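Long-range contacts in ALDH21) (PDB 5MZ5), which acts as an NADP(+)-dependent succinic semialdehyde dehydrogenase of the aldehyde dehydrogenase family in the moss Physcomitrella patens: residues Y40-A45 with A68-A73; K106-L111 with R139-F144; G172-F177 with T504-M509; E402-E407 with L421-S426. One frame throughout, in Å; residues are numbered along the deposited sequence.

Interaction 1 of 4, residues Y40-A45 with A68-A73; sequences YNIFLA and AKVPQA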
# COMPACT_ATOMS: atom_id res chain seq x y z
N TYR A 40 -7.86 -24.10 38.69
CA TYR A 40 -7.91 -23.81 37.27
C TYR A 40 -7.37 -25.00 36.50
O TYR A 40 -6.71 -25.87 37.06
CB TYR A 40 -7.06 -22.56 36.94
CG TYR A 40 -7.73 -21.24 37.27
CD1 TYR A 40 -7.80 -20.77 38.58
CD2 TYR A 40 -8.28 -20.45 36.26
CE1 TYR A 40 -8.42 -19.57 38.89
CE2 TYR A 40 -8.89 -19.23 36.55
CZ TYR A 40 -8.96 -18.80 37.87
OH TYR A 40 -9.56 -17.61 38.18
N ASN A 41 -7.66 -25.03 35.20
CA ASN A 41 -7.12 -26.03 34.30
C ASN A 41 -6.10 -25.35 33.42
O ASN A 41 -6.15 -24.13 33.23
CB ASN A 41 -8.22 -26.59 33.40
CG ASN A 41 -9.24 -27.45 34.09
OD1 ASN A 41 -10.44 -27.20 34.00
ND2 ASN A 41 -8.80 -28.54 34.70
N ILE A 42 -5.17 -26.13 32.89
CA ILE A 42 -4.20 -25.67 31.91
C ILE A 42 -4.65 -26.23 30.58
O ILE A 42 -5.50 -27.13 30.55
CB ILE A 42 -2.72 -25.95 32.29
CG1 ILE A 42 -2.43 -27.46 32.45
CG2 ILE A 42 -2.37 -25.17 33.55
CD1 ILE A 42 -0.94 -27.87 32.54
N PHE A 43 -4.14 -25.69 29.47
CA PHE A 43 -4.60 -26.12 28.17
C PHE A 43 -3.52 -26.82 27.40
O PHE A 43 -2.48 -26.25 27.12
CB PHE A 43 -5.26 -24.94 27.41
CG PHE A 43 -6.54 -24.54 28.11
CD1 PHE A 43 -7.74 -25.17 27.81
CD2 PHE A 43 -6.52 -23.60 29.15
CE1 PHE A 43 -8.91 -24.85 28.51
CE2 PHE A 43 -7.68 -23.30 29.86
CZ PHE A 43 -8.87 -23.94 29.54
N LEU A 44 -3.77 -28.09 27.10
CA LEU A 44 -2.85 -28.96 26.38
C LEU A 44 -3.54 -29.45 25.13
O LEU A 44 -4.52 -30.20 25.21
CB LEU A 44 -2.42 -30.13 27.30
CG LEU A 44 -1.58 -31.25 26.68
CD1 LEU A 44 -0.27 -30.73 26.12
CD2 LEU A 44 -1.27 -32.33 27.71
N ALA A 45 -3.04 -28.99 23.96
CA ALA A 45 -3.57 -29.32 22.63
C ALA A 45 -5.09 -29.03 22.58
O ALA A 45 -5.89 -29.91 22.21
CB ALA A 45 -3.27 -30.78 22.29
N ALA A 68 -5.65 -18.86 44.02
CA ALA A 68 -5.78 -19.81 42.94
C ALA A 68 -4.68 -20.87 42.93
O ALA A 68 -3.57 -20.62 43.40
CB ALA A 68 -5.83 -19.07 41.61
N LYS A 69 -5.01 -22.05 42.39
CA LYS A 69 -4.12 -23.21 42.22
C LYS A 69 -4.18 -23.59 40.76
O LYS A 69 -5.27 -23.76 40.19
CB LYS A 69 -4.54 -24.38 43.11
CG LYS A 69 -4.19 -24.18 44.57
CD LYS A 69 -4.72 -25.30 45.40
CE LYS A 69 -3.61 -26.10 46.03
NZ LYS A 69 -4.12 -27.40 46.55
N VAL A 70 -3.01 -23.64 40.12
CA VAL A 70 -2.89 -23.93 38.68
C VAL A 70 -2.06 -25.20 38.48
O VAL A 70 -0.97 -25.28 39.04
CB VAL A 70 -2.22 -22.72 37.94
CG1 VAL A 70 -2.02 -23.02 36.47
CG2 VAL A 70 -3.00 -21.44 38.13
N PRO A 71 -2.52 -26.19 37.68
CA PRO A 71 -1.67 -27.36 37.41
C PRO A 71 -0.36 -26.96 36.74
O PRO A 71 -0.33 -26.04 35.91
CB PRO A 71 -2.51 -28.20 36.44
CG PRO A 71 -3.90 -27.71 36.59
CD PRO A 71 -3.76 -26.26 36.89
N GLN A 72 0.74 -27.61 37.13
CA GLN A 72 2.04 -27.35 36.53
C GLN A 72 2.29 -28.42 35.47
O GLN A 72 2.18 -29.61 35.77
CB GLN A 72 3.16 -27.30 37.57
CG GLN A 72 4.45 -26.73 36.99
CD GLN A 72 5.48 -26.45 38.04
OE1 GLN A 72 6.20 -27.35 38.50
NE2 GLN A 72 5.62 -25.19 38.39
N ALA A 73 2.60 -27.98 34.24
CA ALA A 73 2.86 -28.89 33.12
C ALA A 73 4.18 -29.62 33.29
O ALA A 73 5.17 -29.04 33.74
CB ALA A 73 2.84 -28.13 31.80
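I42 and Y40 meet strand 66-71 in different ways. I42 directs its CB at the other segment. Its chi1 (60°) puts CG1 between the backbone N and the carbonyl carbon, with CG2 beside the backbone N, against CG1 of V70 at 3.6 Å and within 3.2 Å of the carbonyl O of P71. The extended chi2 (168°) carries CD1 on to CB of A73 at 3.9 Å. The I42 chain and the P71 ring pass one another in opposed senses. The Y40 ring lies beside A68, its CE1 3.8 Å from A68 CB.

Strands 38-44 and 66-71 are the adjacent parallel strands in the middle of a four-stranded mixed sheet, between 47-49 and 55-59; L219 of helix 219-229 packs on both Y40 and V70. A single backbone bond joins the two segments: Y40 N donates to K69 O at 3.0 Å with an N-H...O angle of 162°. K69 also bonds through its backbone to K38. In a regular parallel pair the next bond would run from the residue at P71 to Y40 O. Proline has no N-H to give, and its CD takes that place, 3.0 Å from Y40 O. The chemistry therefore changes along the pair, from a backbone hydrogen bond at Y40 to apolar contact between the side chains of I42, V70, P71 and A73.

Interaction 2 of 4, residues K106-L111 with R139-F144; sequences KVVAEL and RTIDTF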
# COMPACT_ATOMS: atom_id res chain seq x y z
N LYS A 106 -15.54 -14.33 18.39
CA LYS A 106 -16.09 -15.11 19.50
C LYS A 106 -15.32 -14.81 20.79
O LYS A 106 -15.91 -14.78 21.85
CB LYS A 106 -16.11 -16.62 19.18
CG LYS A 106 -17.27 -17.01 18.28
CD LYS A 106 -17.20 -18.49 17.90
CE LYS A 106 -18.32 -18.85 16.95
NZ LYS A 106 -18.60 -20.31 16.96
N VAL A 107 -14.00 -14.53 20.68
CA VAL A 107 -13.16 -14.14 21.82
C VAL A 107 -13.64 -12.75 22.31
O VAL A 107 -13.84 -12.58 23.51
CB VAL A 107 -11.63 -14.16 21.50
CG1 VAL A 107 -10.80 -13.64 22.68
CG2 VAL A 107 -11.17 -15.56 21.11
N VAL A 108 -13.85 -11.79 21.38
CA VAL A 108 -14.36 -10.44 21.67
C VAL A 108 -15.69 -10.52 22.47
O VAL A 108 -15.79 -9.89 23.53
CB VAL A 108 -14.49 -9.59 20.37
CG1 VAL A 108 -15.30 -8.31 20.60
CG2 VAL A 108 -13.12 -9.26 19.78
N ALA A 109 -16.65 -11.35 22.00
CA ALA A 109 -17.96 -11.56 22.61
C ALA A 109 -17.86 -12.15 24.03
O ALA A 109 -18.57 -11.69 24.93
CB ALA A 109 -18.83 -12.45 21.73
N GLU A 110 -16.96 -13.12 24.23
CA GLU A 110 -16.74 -13.74 25.54
C GLU A 110 -16.04 -12.80 26.53
O GLU A 110 -16.39 -12.82 27.71
CB GLU A 110 -16.02 -15.08 25.42
CG GLU A 110 -16.94 -16.28 25.55
CD GLU A 110 -17.33 -16.63 26.98
OE1 GLU A 110 -16.48 -17.21 27.70
OE2 GLU A 110 -18.49 -16.36 27.36
N LEU A 111 -15.09 -11.96 26.05
CA LEU A 111 -14.42 -10.95 26.89
C LEU A 111 -15.41 -9.90 27.39
O LEU A 111 -15.35 -9.51 28.55
CB LEU A 111 -13.25 -10.27 26.17
CG LEU A 111 -12.02 -11.13 25.85
CD1 LEU A 111 -11.16 -10.47 24.79
CD2 LEU A 111 -11.20 -11.43 27.08
N ARG A 139 -8.79 -2.70 26.41
CA ARG A 139 -7.72 -2.68 25.44
C ARG A 139 -7.52 -4.06 24.81
O ARG A 139 -7.19 -4.14 23.63
CB ARG A 139 -6.43 -2.15 26.07
CG ARG A 139 -6.42 -0.63 26.26
CD ARG A 139 -5.08 -0.15 26.79
NE ARG A 139 -4.01 -0.46 25.85
CZ ARG A 139 -2.72 -0.54 26.16
NH1 ARG A 139 -2.32 -0.30 27.40
NH2 ARG A 139 -1.83 -0.87 25.24
N THR A 140 -7.73 -5.15 25.61
CA THR A 140 -7.66 -6.56 25.14
C THR A 140 -8.79 -6.81 24.15
O THR A 140 -8.57 -7.48 23.14
CB THR A 140 -7.66 -7.54 26.32
OG1 THR A 140 -6.53 -7.25 27.14
CG2 THR A 140 -7.62 -9.03 25.86
N ILE A 141 -10.00 -6.27 24.44
CA ILE A 141 -11.17 -6.33 23.55
C ILE A 141 -10.82 -5.63 22.22
O ILE A 141 -11.04 -6.22 21.16
CB ILE A 141 -12.50 -5.85 24.22
CG1 ILE A 141 -12.97 -6.88 25.28
CG2 ILE A 141 -13.62 -5.60 23.19
CD1 ILE A 141 -13.97 -6.43 26.30
N ASP A 142 -10.17 -4.44 22.28
CA ASP A 142 -9.75 -3.70 21.09
C ASP A 142 -8.71 -4.47 20.27
O ASP A 142 -8.76 -4.44 19.05
CB ASP A 142 -9.18 -2.31 21.44
CG ASP A 142 -10.14 -1.27 21.98
OD1 ASP A 142 -11.38 -1.49 21.88
OD2 ASP A 142 -9.66 -0.22 22.49
N THR A 143 -7.76 -5.15 20.95
CA THR A 143 -6.68 -5.92 20.34
C THR A 143 -7.25 -7.10 19.55
O THR A 143 -6.86 -7.30 18.40
CB THR A 143 -5.66 -6.34 21.42
OG1 THR A 143 -5.16 -5.16 22.03
CG2 THR A 143 -4.50 -7.17 20.86
N PHE A 144 -8.16 -7.88 20.18
CA PHE A 144 -8.81 -9.01 19.52
C PHE A 144 -9.72 -8.53 18.37
O PHE A 144 -9.82 -9.23 17.35
CB PHE A 144 -9.58 -9.88 20.52
CG PHE A 144 -8.70 -10.94 21.13
CD1 PHE A 144 -8.41 -12.12 20.44
CD2 PHE A 144 -8.12 -10.75 22.39
CE1 PHE A 144 -7.56 -13.09 20.99
CE2 PHE A 144 -7.30 -11.73 22.95
CZ PHE A 144 -7.00 -12.88 22.23
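F144 meets three side chains of segment 106-111 in the course of its own length. Its CB lies 3.7 Å from CG2 of V108, the two side chains lying alongside and pointing in opposed directions. CG is placed beside the backbone N (chi1 -88°), and from there the ring extends under V107, whose CG1 stands 3.5 Å above the ring plane over its centre. That methyl is 3.6 Å from the centroid and only 9° off the normal, a CH-pi contact made squarely on the face. CD1 is the ring atom nearest to it, and the outermost atom, CZ, is still 3.9 Å from the same methyl. On the other flank CD2 touches CD1 of L111 at 3.9 Å, the leucine side chain running roughly perpendicular to that of F144. CG2 of T140, one helical turn before F144, lies in the ring plane at its edge and also reaches L111 CD1, at 4.0 Å. I141 packs beside it, CG1 on CB of L111 at 3.5 Å.

L224 and A196 also touch the F144 side chain, bringing in helices 219-229 and 193-205. R139, a succinate-binding residue, takes no part in the seam; its guanidinium is held by a salt bridge to D477. Residues spaced three or four apart on each side thus form an apolar seam between nearly antiparallel helices (165°, axes 9.1 Å apart), as in classical helix-helix packing, here with one helix carrying a substrate-site arginine.

Interaction 3 of 4, residues G172-F177 with T504-M509; sequences GIVKKF and TKVLVM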
# COMPACT_ATOMS: atom_id res chain seq x y z
N GLY A 172 4.77 -11.53 -11.30
CA GLY A 172 4.78 -12.26 -10.04
C GLY A 172 3.59 -11.99 -9.17
O GLY A 172 2.99 -10.91 -9.23
N ILE A 173 3.21 -12.99 -8.39
CA ILE A 173 2.18 -12.89 -7.37
C ILE A 173 2.91 -13.13 -6.05
O ILE A 173 3.51 -14.19 -5.86
CB ILE A 173 0.98 -13.86 -7.56
CG1 ILE A 173 0.21 -13.53 -8.86
CG2 ILE A 173 0.04 -13.82 -6.31
CD1 ILE A 173 -0.64 -14.67 -9.39
N VAL A 174 2.90 -12.12 -5.17
CA VAL A 174 3.54 -12.18 -3.86
C VAL A 174 2.44 -12.38 -2.83
O VAL A 174 1.53 -11.57 -2.74
CB VAL A 174 4.40 -10.92 -3.56
CG1 VAL A 174 5.12 -11.07 -2.23
CG2 VAL A 174 5.39 -10.66 -4.68
N LYS A 175 2.51 -13.48 -2.07
CA LYS A 175 1.52 -13.83 -1.07
C LYS A 175 2.23 -14.17 0.23
O LYS A 175 3.39 -14.55 0.22
CB LYS A 175 0.69 -15.03 -1.60
CG LYS A 175 -0.66 -15.24 -0.97
CD LYS A 175 -1.53 -16.06 -1.90
CE LYS A 175 -2.05 -17.32 -1.27
NZ LYS A 175 -3.05 -17.99 -2.14
N LYS A 176 1.54 -13.98 1.36
CA LYS A 176 2.07 -14.24 2.70
C LYS A 176 1.45 -15.50 3.28
O LYS A 176 0.25 -15.73 3.12
CB LYS A 176 1.89 -13.03 3.62
CG LYS A 176 2.79 -11.86 3.27
CD LYS A 176 2.43 -10.64 4.08
CE LYS A 176 3.13 -9.40 3.60
NZ LYS A 176 4.40 -9.18 4.33
N PHE A 177 2.28 -16.33 3.92
CA PHE A 177 1.85 -17.61 4.48
C PHE A 177 2.16 -17.71 5.96
O PHE A 177 3.17 -17.15 6.39
CB PHE A 177 2.57 -18.75 3.72
CG PHE A 177 2.11 -18.94 2.30
CD1 PHE A 177 2.58 -18.11 1.28
CD2 PHE A 177 1.20 -19.94 1.97
CE1 PHE A 177 2.12 -18.26 -0.04
CE2 PHE A 177 0.76 -20.11 0.65
CZ PHE A 177 1.24 -19.28 -0.35
N THR A 504 6.93 -14.54 3.30
CA THR A 504 6.71 -14.10 1.92
C THR A 504 7.03 -15.24 0.94
O THR A 504 8.06 -15.89 1.08
CB THR A 504 7.56 -12.85 1.64
OG1 THR A 504 7.11 -11.81 2.50
CG2 THR A 504 7.45 -12.38 0.18
N LYS A 505 6.14 -15.46 -0.04
CA LYS A 505 6.36 -16.43 -1.12
C LYS A 505 5.96 -15.76 -2.42
O LYS A 505 4.89 -15.16 -2.51
CB LYS A 505 5.58 -17.73 -0.92
CG LYS A 505 6.04 -18.89 -1.82
CD LYS A 505 5.13 -20.13 -1.73
CE LYS A 505 4.96 -20.68 -0.31
NZ LYS A 505 4.14 -21.93 -0.26
N VAL A 506 6.82 -15.85 -3.43
CA VAL A 506 6.51 -15.28 -4.76
C VAL A 506 6.29 -16.40 -5.79
O VAL A 506 7.03 -17.38 -5.81
CB VAL A 506 7.55 -14.21 -5.22
CG1 VAL A 506 8.98 -14.79 -5.31
CG2 VAL A 506 7.14 -13.54 -6.55
N LEU A 507 5.29 -16.24 -6.65
CA LEU A 507 5.03 -17.10 -7.79
C LEU A 507 5.52 -16.29 -8.99
O LEU A 507 4.92 -15.28 -9.34
CB LEU A 507 3.51 -17.45 -7.93
CG LEU A 507 3.15 -18.40 -9.07
CD1 LEU A 507 3.78 -19.81 -8.87
CD2 LEU A 507 1.61 -18.48 -9.25
N VAL A 508 6.67 -16.69 -9.55
CA VAL A 508 7.27 -16.03 -10.71
C VAL A 508 6.70 -16.75 -11.92
O VAL A 508 6.89 -17.94 -12.07
CB VAL A 508 8.83 -16.00 -10.67
CG1 VAL A 508 9.40 -15.35 -11.94
CG2 VAL A 508 9.35 -15.31 -9.41
N MET A 509 5.97 -16.02 -12.75
CA MET A 509 5.23 -16.56 -13.88
C MET A 509 5.80 -16.11 -15.21
O MET A 509 5.79 -14.93 -15.54
CB MET A 509 3.75 -16.15 -13.76
CG MET A 509 3.15 -16.37 -12.37
SD MET A 509 1.62 -15.43 -12.13
CE MET A 509 0.51 -16.45 -12.91
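Strands 172-177 and 504-509 run antiparallel, with I173 and L507, and K175 and K505, as hydrogen-bonded pairs joined by two backbone bonds each, and with V174 opposite V506 in a non-hydrogen-bonded pair. On the face bearing V174, its CG1 meets CG2 of T504 at 3.6 Å and its CG2 meets CG2 of V506 at 3.9 Å. A CB on G172 would lie tight against V506 CG2, which suits a glycine there. On the other face, CD1 of I173 touches SD of M509 at 3.6 Å. This is the oligomerisation sheet of the aldehyde dehydrogenase fold: V506 to M509 pair in parallel with a strand of the second subunit, and the sheet continues across the interface. Beside I173 and L507, K505 lies over one face of the F177 ring. Its chain bends at chi3 (-56°), setting CE 3.7 Å above the ring plane, toward the rim. NZ stands 3.9 Å from the centroid, 12° off the normal, in a cation-pi contact. An alanine in place of F177 would probably leave the K505 ammonium without its aromatic partner and its alkyl chain less covered. That ammonium also donates to the carbonyl O atoms of M461 and F458 of the second subunit.

Interaction 4 of 4, residues E402-E407 with L421-S426; sequences EDVPIE and LLYKYS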
# COMPACT_ATOMS: atom_id res chain seq x y z
N GLU A 402 15.06 14.81 42.14
CA GLU A 402 15.66 15.85 41.33
C GLU A 402 17.19 15.68 41.23
O GLU A 402 17.84 15.33 42.21
CB GLU A 402 15.29 17.20 41.96
CG GLU A 402 15.89 18.44 41.33
CD GLU A 402 15.43 19.68 42.07
OE1 GLU A 402 15.99 20.00 43.14
OE2 GLU A 402 14.42 20.27 41.63
N ASP A 403 17.74 15.92 40.02
CA ASP A 403 19.17 15.89 39.68
C ASP A 403 19.92 14.61 40.11
O ASP A 403 20.98 14.67 40.73
CB ASP A 403 19.88 17.16 40.21
CG ASP A 403 19.30 18.46 39.65
OD1 ASP A 403 18.79 18.44 38.49
OD2 ASP A 403 19.34 19.49 40.37
N VAL A 404 19.37 13.45 39.72
CA VAL A 404 20.01 12.16 39.99
C VAL A 404 21.17 11.99 38.98
O VAL A 404 20.93 12.13 37.77
CB VAL A 404 18.99 11.00 39.94
CG1 VAL A 404 19.68 9.64 39.99
CG2 VAL A 404 17.97 11.12 41.07
N PRO A 405 22.42 11.75 39.44
CA PRO A 405 23.53 11.61 38.48
C PRO A 405 23.44 10.35 37.61
O PRO A 405 22.78 9.38 37.98
CB PRO A 405 24.79 11.63 39.37
CG PRO A 405 24.32 11.16 40.68
CD PRO A 405 22.89 11.62 40.83
N ILE A 406 24.10 10.39 36.45
CA ILE A 406 24.14 9.33 35.43
C ILE A 406 24.65 7.97 35.98
O ILE A 406 24.24 6.93 35.49
CB ILE A 406 24.94 9.84 34.18
CG1 ILE A 406 24.69 8.96 32.94
CG2 ILE A 406 26.45 10.01 34.45
CD1 ILE A 406 23.49 9.37 32.09
N GLU A 407 25.54 7.99 36.99
CA GLU A 407 26.11 6.77 37.58
C GLU A 407 25.10 6.00 38.46
O GLU A 407 25.26 4.78 38.62
CB GLU A 407 27.44 7.04 38.31
CG GLU A 407 27.41 8.13 39.37
CD GLU A 407 27.66 9.57 38.92
OE1 GLU A 407 27.91 10.41 39.80
OE2 GLU A 407 27.60 9.85 37.70
N LEU A 421 12.40 10.81 37.71
CA LEU A 421 13.62 11.60 37.82
C LEU A 421 13.44 12.91 37.09
O LEU A 421 13.30 12.92 35.87
CB LEU A 421 14.86 10.84 37.32
CG LEU A 421 15.17 9.49 37.99
CD1 LEU A 421 16.56 9.07 37.66
CD2 LEU A 421 15.02 9.55 39.50
N LEU A 422 13.40 14.01 37.84
CA LEU A 422 13.20 15.37 37.33
C LEU A 422 14.50 16.09 37.03
O LEU A 422 15.44 16.06 37.83
CB LEU A 422 12.36 16.17 38.35
CG LEU A 422 11.96 17.61 38.01
CD1 LEU A 422 11.12 17.69 36.71
CD2 LEU A 422 11.20 18.23 39.16
N TYR A 423 14.54 16.76 35.87
CA TYR A 423 15.68 17.54 35.39
C TYR A 423 15.22 18.82 34.72
O TYR A 423 14.13 18.89 34.16
CB TYR A 423 16.52 16.73 34.38
CG TYR A 423 17.06 15.42 34.92
CD1 TYR A 423 18.22 15.39 35.70
CD2 TYR A 423 16.41 14.21 34.66
CE1 TYR A 423 18.71 14.19 36.21
CE2 TYR A 423 16.90 13.01 35.16
CZ TYR A 423 18.05 13.00 35.94
OH TYR A 423 18.55 11.82 36.45
N LYS A 424 16.10 19.82 34.75
CA LYS A 424 15.92 21.12 34.13
C LYS A 424 16.85 21.18 32.93
O LYS A 424 17.93 20.59 32.95
CB LYS A 424 16.29 22.22 35.14
CG LYS A 424 16.05 23.66 34.66
CD LYS A 424 16.44 24.74 35.68
CE LYS A 424 17.90 24.87 36.07
NZ LYS A 424 18.06 25.78 37.25
N TYR A 425 16.44 21.90 31.88
CA TYR A 425 17.29 22.14 30.71
C TYR A 425 17.09 23.57 30.22
O TYR A 425 16.06 24.19 30.52
CB TYR A 425 17.06 21.08 29.58
CG TYR A 425 15.74 21.23 28.86
CD1 TYR A 425 15.61 22.12 27.80
CD2 TYR A 425 14.63 20.48 29.23
CE1 TYR A 425 14.39 22.28 27.14
CE2 TYR A 425 13.42 20.60 28.56
CZ TYR A 425 13.30 21.51 27.52
OH TYR A 425 12.09 21.68 26.90
N SER A 426 18.08 24.09 29.48
CA SER A 426 18.02 25.43 28.90
C SER A 426 18.02 25.36 27.37
O SER A 426 17.49 26.27 26.72
CB SER A 426 19.19 26.29 29.39
OG SER A 426 20.43 25.64 29.18
O HOH W 1 16.56 13.37 38.71
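Y423 and V404 make the shorter of the two direct hydrogen bonds here. With CG beside the Y423 backbone N (chi1 -58°), the ring lies along the other segment, and its OH donates to V404 O at 2.7 Å. The OH approaches at 129° to the C=O bond and tilted 19° from the carbonyl plane, with V404 O in the plane of the Y423 ring at its edge. The other bond is between backbones, D403 N to L422 O at 3.2 Å. A water adds a bridge, accepting from V404 N and donating to L422 O, each at 3.0 Å, so that L422 O is gripped by a peptide N-H and by the water. The water also sits 3.2 Å above the Y423 ring plane, toward its rim. A phenylalanine in place of Y423 would probably leave V404 O without this donor and the segment after D403 freer to shift.

Apolar contact is made by V404, set crosswise to L421: the two methyls of the valine meet the two of the leucine, CG2 touching CD2 at 3.7 Å and CG1 touching CD1 at 3.9 Å. R411 of helix 409-412 packs against both residues.

Among charged groups, E402 turns its carboxylate to K337 and Y333, beyond the two segments.

E402 forms a parallel bridge with L422, and the chain then turns off at D403, which has positive phi. Strands 395-402 and 419-425 are thus parallel neighbours in the catalytic-domain sheet of an aldehyde dehydrogenase, and the connection between them carries helix 409-412 and E414, an NADP(+)-binding residue.

The four contacts share no strand or helix, and all are largely buried. Interactions 1 and 2 are the closest pair, with centres 22 Å apart; both border helix 219-229 and rely mainly on apolar packing, strand against strand in one and helix against helix in the other. Interaction 2 is the deepest, 16 Å from the chain centre, and has no polar bond between its segments. Interaction 3, at 32 Å, has four backbone bonds and a lysine on a ring, and other subunits cover much of it. Interaction 4 lies across the chain centre from interactions 1 and 2, has the exposed D403 at its edge, and alone uses a side-chain hydroxyl and a bridging water.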